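Local structure of Esterase/lipase (Lactobacillus rhamnosus, 4N5H) at residues L107-R113 / K209-D214. The protein probably hydrolyses carboxylic ester bonds as an esterase/lipase of the alpha/beta-hydrolase fold, and may also act as an acyltransferase. The protein carries 1 engineered substitution. Residues are numbered along the deposited sequence; the frame is centred on the assembly and turned at random.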
loop_
_atom_site.group_PDB
_atom_site.type_symbol
_atom_site.label_atom_id
_atom_site.label_comp_id
_atom_site.label_asym_id
_atom_site.label_seq_id
_atom_site.Cartn_x
_atom_site.Cartn_y
_atom_site.Cartn_z
ATOM N N LEU A 107 -11.143 -28.064 -5.955
ATOM C CA LEU A 107 -11.967 -28.704 -7.036
ATOM C C LEU A 107 -11.894 -27.711 -8.175
ATOM O O LEU A 107 -11.842 -26.505 -7.992
ATOM C CB LEU A 107 -13.377 -28.848 -6.592
ATOM C CG LEU A 107 -13.742 -29.608 -5.340
ATOM C CD1 LEU A 107 -15.185 -29.816 -5.128
ATOM C CD2 LEU A 107 -12.996 -30.831 -5.086
ATOM N N PRO A 108 -11.927 -28.199 -9.417
ATOM C CA PRO A 108 -12.160 -29.581 -9.831
ATOM C C PRO A 108 -10.824 -30.286 -10.150
ATOM O O PRO A 108 -10.821 -31.434 -10.584
ATOM C CB PRO A 108 -12.943 -29.342 -11.188
ATOM C CG PRO A 108 -12.290 -28.120 -11.718
ATOM C CD PRO A 108 -12.023 -27.234 -10.548
ATOM N N ASP A 109 -9.685 -29.686 -9.839
ATOM C CA ASP A 109 -8.387 -30.310 -10.082
ATOM C C ASP A 109 -8.053 -31.507 -9.199
ATOM O O ASP A 109 -7.268 -32.389 -9.595
ATOM C CB ASP A 109 -7.319 -29.262 -9.967
ATOM C CG ASP A 109 -7.541 -28.173 -11.001
ATOM O OD1 ASP A 109 -7.865 -28.530 -12.176
ATOM O OD2 ASP A 109 -7.502 -27.019 -10.594
ATOM N N VAL A 110 -8.593 -31.520 -8.010
ATOM C CA VAL A 110 -8.615 -32.699 -7.166
ATOM C C VAL A 110 -10.090 -32.980 -6.788
ATOM O O VAL A 110 -11.031 -32.225 -7.138
ATOM C CB VAL A 110 -7.786 -32.493 -5.879
ATOM C CG1 VAL A 110 -6.330 -32.296 -6.261
ATOM C CG2 VAL A 110 -8.280 -31.265 -5.143
ATOM N N ASP A 111 -10.275 -34.070 -6.067
ATOM C CA ASP A 111 -11.525 -34.372 -5.432
ATOM C C ASP A 111 -11.336 -34.318 -3.906
ATOM O O ASP A 111 -10.291 -33.811 -3.444
ATOM C CB ASP A 111 -12.104 -35.752 -5.874
ATOM C CG ASP A 111 -11.236 -36.895 -5.574
ATOM O OD1 ASP A 111 -10.464 -36.878 -4.602
ATOM O OD2 ASP A 111 -11.360 -37.947 -6.278
ATOM N N LEU A 112 -12.362 -34.733 -3.179
ATOM C CA LEU A 112 -12.328 -34.612 -1.703
ATOM C C LEU A 112 -11.145 -35.334 -1.133
ATOM O O LEU A 112 -10.524 -34.888 -0.210
ATOM C CB LEU A 112 -13.642 -35.135 -1.147
ATOM C CG LEU A 112 -13.709 -35.248 0.419
ATOM C CD1 LEU A 112 -13.434 -33.859 1.076
ATOM C CD2 LEU A 112 -15.062 -35.804 0.840
ATOM N N ARG A 113 -10.789 -36.513 -1.675
ATOM C CA ARG A 113 -9.639 -37.233 -1.146
ATOM C C ARG A 113 -8.359 -36.426 -1.225
ATOM O O ARG A 113 -7.541 -36.439 -0.274
ATOM C CB ARG A 113 -9.490 -38.645 -1.799
ATOM C CG ARG A 113 -8.262 -39.375 -1.398
ATOM C CD ARG A 113 -8.147 -40.728 -2.065
ATOM N NE ARG A 113 -9.124 -41.697 -1.614
ATOM C CZ ARG A 113 -10.183 -42.089 -2.325
ATOM N NH1 ARG A 113 -10.455 -41.495 -3.518
ATOM N NH2 ARG A 113 -11.017 -43.028 -1.831
ATOM N N LYS A 209 -18.120 -33.294 -8.109
ATOM C CA LYS A 209 -16.732 -32.920 -8.089
ATOM C C LYS A 209 -16.116 -33.354 -6.729
ATOM O O LYS A 209 -14.906 -33.669 -6.733
ATOM C CB LYS A 209 -16.542 -31.411 -8.425
ATOM C CG LYS A 209 -16.890 -30.997 -9.882
ATOM C CD LYS A 209 -16.160 -31.863 -10.887
ATOM C CE LYS A 209 -16.574 -31.560 -12.318
ATOM N NZ LYS A 209 -15.921 -32.542 -13.217
ATOM N N LEU A 210 -16.850 -33.269 -5.656
ATOM C CA LEU A 210 -16.322 -33.717 -4.353
ATOM C C LEU A 210 -16.020 -35.215 -4.421
ATOM O O LEU A 210 -14.969 -35.663 -3.975
ATOM C CB LEU A 210 -17.315 -33.500 -3.219
ATOM C CG LEU A 210 -17.283 -32.102 -2.635
ATOM C CD1 LEU A 210 -18.484 -31.937 -1.728
ATOM C CD2 LEU A 210 -15.954 -31.891 -1.863
ATOM N N SER A 211 -16.934 -36.026 -5.006
ATOM C CA SER A 211 -16.704 -37.456 -4.993
ATOM C C SER A 211 -15.738 -37.916 -6.035
ATOM O O SER A 211 -15.184 -39.034 -5.925
ATOM C CB SER A 211 -18.032 -38.261 -5.164
ATOM O OG SER A 211 -18.398 -38.164 -6.573
ATOM N N GLY A 212 -15.567 -37.151 -7.128
ATOM C CA GLY A 212 -14.767 -37.557 -8.251
ATOM C C GLY A 212 -15.187 -38.868 -8.867
ATOM O O GLY A 212 -14.379 -39.489 -9.527
ATOM N N GLY A 213 -16.456 -39.224 -8.721
ATOM C CA GLY A 213 -17.031 -40.515 -9.193
ATOM C C GLY A 213 -16.699 -41.721 -8.321
ATOM O O GLY A 213 -17.159 -42.876 -8.541
ATOM N N ASP A 214 -15.905 -41.512 -7.276
ATOM C CA ASP A 214 -15.533 -42.633 -6.429
ATOM C C ASP A 214 -16.650 -42.895 -5.456
ATOM O O ASP A 214 -16.940 -42.067 -4.533
ATOM C CB ASP A 214 -14.237 -42.258 -5.671
ATOM C CG ASP A 214 -13.682 -43.323 -4.788
ATOM O OD1 ASP A 214 -14.379 -44.274 -4.408
ATOM O OD2 ASP A 214 -12.456 -43.164 -4.424
HETATM O O HOH W 1 -13.131 -32.968 -8.629
#
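L210, near the C-terminal end of helix 203-211, gives up the most surface here. Its CA-CB bond points away from 107-113, yet its methyl end comes back toward that segment, so that CD2 lies 3.9 Å from L107 CD1 and 4.0 Å from L112 CB; W77 touches both L210 and L107. The backbone of L210 also takes part: L112 N donates to L210 O at 2.9 Å, joining the first turn of helix 112-129 to the last turn of helix 203-211. K209 comes next in buried area. Its CB packs 3.9 Å from L107 CD1, further out K209 CD lies 4.1 Å from P108 CB, and its ammonium group goes on to a salt bridge with E4 of the N-terminal helix 2-28. Water 1 bridges the segments, 2.7 Å from both K209 O and V110 O. In this alpha/beta-hydrolase fold, the contact ties the loop entering helix 112-129, which follows strand 98-102 of the central sheet, to helical segments inserted between strands 179-183 and 235-240. L107, bound through a cis peptide to P108, brings CD2 to 3.8 Å from K209 O. Beyond the L210 carbonyl, a type I' turn from S211 to D214 leads to helix 215-218. D214, the N-cap of that helix, receives R113 in a salt bridge: D214 OD2 lies 2.8 Å from R113 NH1 and 3.0 Å from R113 NH2.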